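PDB 4K2I: NTD biosynthesis operon protein NtdA from Bacillus subtilis subsp. subtilis, which catalyses the reversible pyridoxal phosphate-dependent transfer of an amino group from glutamate to 3-dehydro-glucose 6-phosphate, giving kanosamine 6-phosphate for antibiotic biosynthesis. Local coordinates for residues I122-G127 with G258-D263; K220-A225 with A238-L243. All coordinates share one frame; numbering follows the deposited sequence.

Interaction 1: I122-G127 with G258-D263; sequences IATSSG and GAIATD. With PMP (4'-deoxy-4'-aminopyridoxal-5'-phosphate), chain M.
Ile-122 N lies in the carbonyl plane of Ile-260, 2.9 Å from its O, while Ile-260 N, bonded to Ile-122 O, sits 30° out of that carbonyl's plane. At the next hydrogen-bonded pair, Thr-124 with Gly-258, Thr-124 N stands above the carbonyl plane, 53° out of it, yet its N-H points almost straight at Gly-258 O (2.8 Å). Over the same peptide lies Thr-124 OG1, 3.2 Å from Gly-258 C; its chi1 of 59° holds it there, and it bonds back to Ser-126 O. In this antiparallel pairing Ile-122, Thr-124 and Ile-260 share the face covered by helices 127-137 and 265-275, the Thr-124 side chain crossing that of Ile-260 at about a right angle, its CG2 4.2 Å from Ile-260 CD1. Ala-123 and Ala-259 occupy the other face, where Ala-123 meets Leu-105 of helix 103-116. Lacking a side chain, Gly-258 lets Gly-127 N come within 3.9 Å of its CA. Ser-126 is the N-cap of the following helix, its OG also hydrogen-bonded to Asp-129 OD2. Gly-127 N, in the first turn of that helix, donates to PMP O2P at 2.7 Å, so the positive end of the helix dipole probably helps stabilise the phosphate charge.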
loop_
_atom_site.group_PDB
_atom_site.type_symbol
_atom_site.label_atom_id
_atom_site.label_comp_id
_atom_site.label_asym_id
_atom_site.label_seq_id
_atom_site.Cartn_x
_atom_site.Cartn_y
_atom_site.Cartn_z
ATOM N N ILE B 122 -14.401 1.866 4.458
ATOM C CA ILE B 122 -13.051 1.830 4.978
ATOM C C ILE B 122 -12.124 1.710 3.772
ATOM O O ILE B 122 -12.049 0.644 3.149
ATOM C CB ILE B 122 -12.858 0.597 5.906
ATOM C CG1 ILE B 122 -13.820 0.647 7.099
ATOM C CG2 ILE B 122 -11.415 0.480 6.388
ATOM C CD1 ILE B 122 -15.060 -0.190 6.922
ATOM N N ALA B 123 -11.442 2.801 3.422
ATOM C CA ALA B 123 -10.552 2.793 2.266
ATOM C C ALA B 123 -9.233 2.101 2.621
ATOM O O ALA B 123 -8.676 2.327 3.695
ATOM C CB ALA B 123 -10.320 4.215 1.739
ATOM N N THR B 124 -8.752 1.242 1.726
ATOM C CA THR B 124 -7.600 0.390 2.014
ATOM C C THR B 124 -6.464 0.612 1.027
ATOM O O THR B 124 -6.612 1.354 0.057
ATOM C CB THR B 124 -7.993 -1.109 1.979
ATOM O OG1 THR B 124 -8.517 -1.446 0.684
ATOM C CG2 THR B 124 -9.048 -1.398 3.021
ATOM N N SER B 125 -5.338 -0.056 1.265
ATOM C CA SER B 125 -4.149 0.143 0.449
ATOM C C SER B 125 -4.171 -0.691 -0.831
ATOM O O SER B 125 -3.321 -0.510 -1.690
ATOM C CB SER B 125 -2.885 -0.168 1.258
ATOM O OG SER B 125 -2.903 -1.515 1.726
ATOM N N SER B 126 -5.144 -1.598 -0.947
ATOM C CA SER B 126 -5.401 -2.323 -2.195
ATOM C C SER B 126 -6.707 -3.110 -2.104
ATOM O O SER B 126 -7.221 -3.313 -1.019
ATOM C CB SER B 126 -4.249 -3.279 -2.535
ATOM O OG SER B 126 -4.118 -4.286 -1.547
ATOM N N GLY B 127 -7.240 -3.539 -3.244
ATOM C CA GLY B 127 -8.396 -4.428 -3.264
ATOM C C GLY B 127 -8.085 -5.761 -2.583
ATOM O O GLY B 127 -8.933 -6.338 -1.902
ATOM N N GLY B 258 -7.910 0.482 -2.415
ATOM C CA GLY B 258 -9.185 -0.196 -2.544
ATOM C C GLY B 258 -10.146 0.273 -1.469
ATOM O O GLY B 258 -9.881 1.258 -0.791
ATOM N N ALA B 259 -11.259 -0.436 -1.304
ATOM C CA ALA B 259 -12.195 -0.121 -0.227
ATOM C C ALA B 259 -13.011 -1.328 0.239
ATOM O O ALA B 259 -13.269 -2.265 -0.526
ATOM C CB ALA B 259 -13.137 1.011 -0.648
ATOM N N ILE B 260 -13.413 -1.279 1.505
ATOM C CA ILE B 260 -14.437 -2.166 2.052
ATOM C C ILE B 260 -15.691 -1.335 2.315
ATOM O O ILE B 260 -15.600 -0.240 2.859
ATOM C CB ILE B 260 -13.984 -2.763 3.384
ATOM C CG1 ILE B 260 -12.729 -3.616 3.193
ATOM C CG2 ILE B 260 -15.086 -3.595 4.006
ATOM C CD1 ILE B 260 -12.013 -3.928 4.499
ATOM N N ALA B 261 -16.857 -1.839 1.917
ATOM C CA ALA B 261 -18.117 -1.157 2.217
ATOM C C ALA B 261 -19.088 -2.103 2.898
ATOM O O ALA B 261 -19.187 -3.282 2.523
ATOM C CB ALA B 261 -18.741 -0.563 0.950
ATOM N N THR B 262 -19.776 -1.586 3.914
ATOM C CA THR B 262 -20.733 -2.373 4.700
ATOM C C THR B 262 -21.748 -1.470 5.407
ATOM O O THR B 262 -21.472 -0.299 5.697
ATOM C CB THR B 262 -20.018 -3.271 5.753
ATOM O OG1 THR B 262 -20.974 -4.125 6.393
ATOM C CG2 THR B 262 -19.297 -2.424 6.819
ATOM N N ASP B 263 -22.925 -2.021 5.680
ATOM C CA ASP B 263 -23.952 -1.323 6.445
ATOM C C ASP B 263 -23.853 -1.649 7.929
ATOM O O ASP B 263 -24.492 -1.002 8.752
ATOM C CB ASP B 263 -25.352 -1.687 5.919
ATOM C CG ASP B 263 -25.683 -0.989 4.604
ATOM O OD1 ASP B 263 -25.218 0.159 4.406
ATOM O OD2 ASP B 263 -26.404 -1.585 3.772
HETATM N N1 PMP M . -10.074 -9.041 -7.550
HETATM C C2 PMP M . -10.136 -8.859 -8.913
HETATM C C2A PMP M . -11.240 -9.552 -9.677
HETATM C C3 PMP M . -9.166 -8.037 -9.528
HETATM O O3 PMP M . -9.154 -7.804 -10.875
HETATM C C4 PMP M . -8.172 -7.432 -8.774
HETATM C C4A PMP M . -7.127 -6.548 -9.484
HETATM N N4A PMP M . -6.860 -6.939 -10.877
HETATM C C5 PMP M . -8.145 -7.650 -7.386
HETATM C C6 PMP M . -9.098 -8.453 -6.796
HETATM C C5A PMP M . -7.101 -7.033 -6.497
HETATM O O4P PMP M . -7.215 -5.637 -6.488
HETATM P P PMP M . -5.937 -4.730 -6.133
HETATM O O1P PMP M . -5.195 -5.376 -4.989
HETATM O O2P PMP M . -6.391 -3.302 -5.817
HETATM O O3P PMP M . -4.986 -4.777 -7.347
#

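Interaction 2: K220-A225 with A238-L243. With PMP (4'-deoxy-4'-aminopyridoxal-5'-phosphate), chain M.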
loop_
_atom_site.group_PDB
_atom_site.type_symbol
_atom_site.label_atom_id
_atom_site.label_comp_id
_atom_site.label_asym_id
_atom_site.label_seq_id
_atom_site.Cartn_x
_atom_site.Cartn_y
_atom_site.Cartn_z
ATOM N N LYS B 220 -21.844 -16.218 5.546
ATOM C CA LYS B 220 -21.577 -14.807 5.301
ATOM C C LYS B 220 -21.237 -14.588 3.828
ATOM O O LYS B 220 -20.654 -15.461 3.185
ATOM C CB LYS B 220 -20.398 -14.360 6.162
ATOM C CG LYS B 220 -20.770 -13.585 7.414
ATOM C CD LYS B 220 -21.748 -14.309 8.291
ATOM C CE LYS B 220 -21.878 -13.586 9.632
ATOM N NZ LYS B 220 -20.560 -13.507 10.339
ATOM N N VAL B 221 -21.594 -13.423 3.294
ATOM C CA VAL B 221 -21.300 -13.109 1.901
ATOM C C VAL B 221 -20.378 -11.886 1.762
ATOM O O VAL B 221 -20.715 -10.772 2.173
ATOM C CB VAL B 221 -22.592 -12.910 1.078
ATOM C CG1 VAL B 221 -22.262 -12.596 -0.354
ATOM C CG2 VAL B 221 -23.471 -14.159 1.151
ATOM N N ILE B 222 -19.199 -12.106 1.197
ATOM C CA ILE B 222 -18.302 -11.003 0.885
ATOM C C ILE B 222 -18.053 -11.041 -0.610
ATOM O O ILE B 222 -17.644 -12.065 -1.150
ATOM C CB ILE B 222 -16.989 -11.105 1.681
ATOM C CG1 ILE B 222 -15.969 -10.086 1.177
ATOM C CG2 ILE B 222 -16.427 -12.543 1.621
ATOM C CD1 ILE B 222 -14.787 -9.866 2.129
ATOM N N GLU B 223 -18.350 -9.949 -1.298
ATOM C CA GLU B 223 -18.241 -9.966 -2.750
ATOM C C GLU B 223 -16.994 -9.254 -3.239
ATOM O O GLU B 223 -16.592 -8.209 -2.707
ATOM C CB GLU B 223 -19.486 -9.378 -3.411
ATOM C CG GLU B 223 -19.719 -7.934 -3.065
ATOM C CD GLU B 223 -21.019 -7.403 -3.621
ATOM O OE1 GLU B 223 -21.437 -6.332 -3.139
ATOM O OE2 GLU B 223 -21.608 -8.031 -4.542
ATOM N N ASP B 224 -16.365 -9.854 -4.240
ATOM C CA ASP B 224 -15.224 -9.244 -4.893
ATOM C C ASP B 224 -15.771 -8.434 -6.058
ATOM O O ASP B 224 -16.009 -8.971 -7.145
ATOM C CB ASP B 224 -14.240 -10.319 -5.379
ATOM C CG ASP B 224 -13.020 -9.735 -6.078
ATOM O OD1 ASP B 224 -13.018 -8.524 -6.388
ATOM O OD2 ASP B 224 -12.060 -10.493 -6.331
ATOM N N ALA B 225 -15.970 -7.141 -5.823
ATOM C CA ALA B 225 -16.454 -6.230 -6.857
ATOM C C ALA B 225 -15.318 -5.337 -7.333
ATOM O O ALA B 225 -15.540 -4.205 -7.769
ATOM C CB ALA B 225 -17.592 -5.378 -6.313
ATOM N N ALA B 238 -24.950 -8.323 -0.072
ATOM C CA ALA B 238 -23.685 -8.737 0.535
ATOM C C ALA B 238 -23.454 -8.169 1.938
ATOM O O ALA B 238 -23.856 -7.034 2.236
ATOM C CB ALA B 238 -22.515 -8.351 -0.383
ATOM N N ASP B 239 -22.796 -8.948 2.799
ATOM C CA ASP B 239 -22.376 -8.418 4.092
ATOM C C ASP B 239 -21.224 -7.426 3.915
ATOM O O ASP B 239 -21.199 -6.380 4.544
ATOM C CB ASP B 239 -21.974 -9.535 5.045
ATOM C CG ASP B 239 -23.087 -10.520 5.269
ATOM O OD1 ASP B 239 -24.058 -10.160 5.972
ATOM O OD2 ASP B 239 -23.004 -11.645 4.733
ATOM N N ILE B 240 -20.277 -7.765 3.048
ATOM C CA ILE B 240 -19.171 -6.871 2.727
ATOM C C ILE B 240 -18.970 -6.755 1.219
ATOM O O ILE B 240 -18.985 -7.755 0.505
ATOM C CB ILE B 240 -17.851 -7.339 3.383
ATOM C CG1 ILE B 240 -17.900 -7.097 4.891
ATOM C CG2 ILE B 240 -16.638 -6.616 2.772
ATOM C CD1 ILE B 240 -16.564 -7.139 5.542
ATOM N N THR B 241 -18.791 -5.527 0.741
ATOM C CA THR B 241 -18.386 -5.287 -0.639
ATOM C C THR B 241 -16.932 -4.802 -0.694
ATOM O O THR B 241 -16.540 -3.929 0.080
ATOM C CB THR B 241 -19.277 -4.233 -1.302
ATOM O OG1 THR B 241 -20.649 -4.658 -1.261
ATOM C CG2 THR B 241 -18.838 -3.999 -2.761
ATOM N N THR B 242 -16.135 -5.356 -1.604
ATOM C CA THR B 242 -14.756 -4.914 -1.767
ATOM C C THR B 242 -14.536 -4.295 -3.143
ATOM O O THR B 242 -15.053 -4.785 -4.137
ATOM C CB THR B 242 -13.738 -6.065 -1.545
ATOM O OG1 THR B 242 -13.928 -7.086 -2.532
ATOM C CG2 THR B 242 -13.904 -6.666 -0.155
ATOM N N LEU B 243 -13.754 -3.222 -3.182
ATOM C CA LEU B 243 -13.449 -2.510 -4.415
ATOM C C LEU B 243 -11.936 -2.373 -4.552
ATOM O O LEU B 243 -11.221 -2.406 -3.557
ATOM C CB LEU B 243 -14.076 -1.109 -4.397
ATOM C CG LEU B 243 -15.614 -1.027 -4.394
ATOM C CD1 LEU B 243 -16.080 0.395 -4.147
ATOM C CD2 LEU B 243 -16.195 -1.558 -5.701
HETATM N N1 PMP M . -10.074 -9.041 -7.550
HETATM C C2 PMP M . -10.136 -8.859 -8.913
HETATM C C2A PMP M . -11.240 -9.552 -9.677
HETATM C C3 PMP M . -9.166 -8.037 -9.528
HETATM O O3 PMP M . -9.154 -7.804 -10.875
HETATM C C4 PMP M . -8.172 -7.432 -8.774
HETATM C C4A PMP M . -7.127 -6.548 -9.484
HETATM N N4A PMP M . -6.860 -6.939 -10.877
HETATM C C5 PMP M . -8.145 -7.650 -7.386
HETATM C C6 PMP M . -9.098 -8.453 -6.796
HETATM C C5A PMP M . -7.101 -7.033 -6.497
HETATM O O4P PMP M . -7.215 -5.637 -6.488
HETATM P P PMP M . -5.937 -4.730 -6.133
HETATM O O1P PMP M . -5.195 -5.376 -4.989
HETATM O O2P PMP M . -6.391 -3.302 -5.817
HETATM O O3P PMP M . -4.986 -4.777 -7.347
#
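Glu-223 places its CG between its own backbone N and carbonyl carbon (chi1 62°) and then runs extended beside Thr-241, whose chi1 of -58° sets OG1 next to its backbone N. The two meet in a short bond of 2.6 Å from Thr-241 OG1 to the anti lone pair of Glu-223 OE1; His-199 holds the other carboxylate oxygen. Segments 220-225 and 238-243 carry neighbouring parallel strands of the central mixed sheet of the fold-type I aminotransferase domain. Glu-223 O is gripped twice by one residue, by Thr-242 N nearly in line with the carbonyl and by Thr-242 OG1 at 2.9 Å. On the face shared with Thr-242, Ile-222 and Ile-240 lie side by side, Ile-222 CD1 touching Ile-240 CG2 at 3.8 Å beneath helices 127-137 and 265-275. At the start of the pairing a side chain replaces a backbone acceptor: Val-221 N donates almost straight (175°) to Asp-239 OD2 at 2.7 Å, an oxygen that also forms a salt bridge with Arg-211. At the other end the strand delivers Asp-224 to the cofactor. Cys-226 N holds its OD1, Thr-156 OG1 holds its OD2, and Asp-224 OD2 also lies 2.7 Å from the pyridine N1 of PMP.

Interactions 1 and 2 are successive parts of one sheet, their centres about 10 Å apart, joined by strands 240-244 and 258-262. Ala-261 N approaches Thr-241 O at 2.8 Å and Ala-259 O approaches Leu-243 N at 2.9 Å, both probable hydrogen bonds of an antiparallel pair. Ile-260 CG2 packs against Ile-240 CG2 at 3.6 Å, continuing the apolar layer from one contact to the next. Both end at PMP, but at different parts of it: 122-127 supplies a backbone N-H to the phosphate, 220-225 a carboxylate to the ring nitrogen. Ser-244, Gln-227, Thr-128 and Asn-246 of the same chain, and Asn-294 of the second subunit, also hydrogen-bond the cofactor.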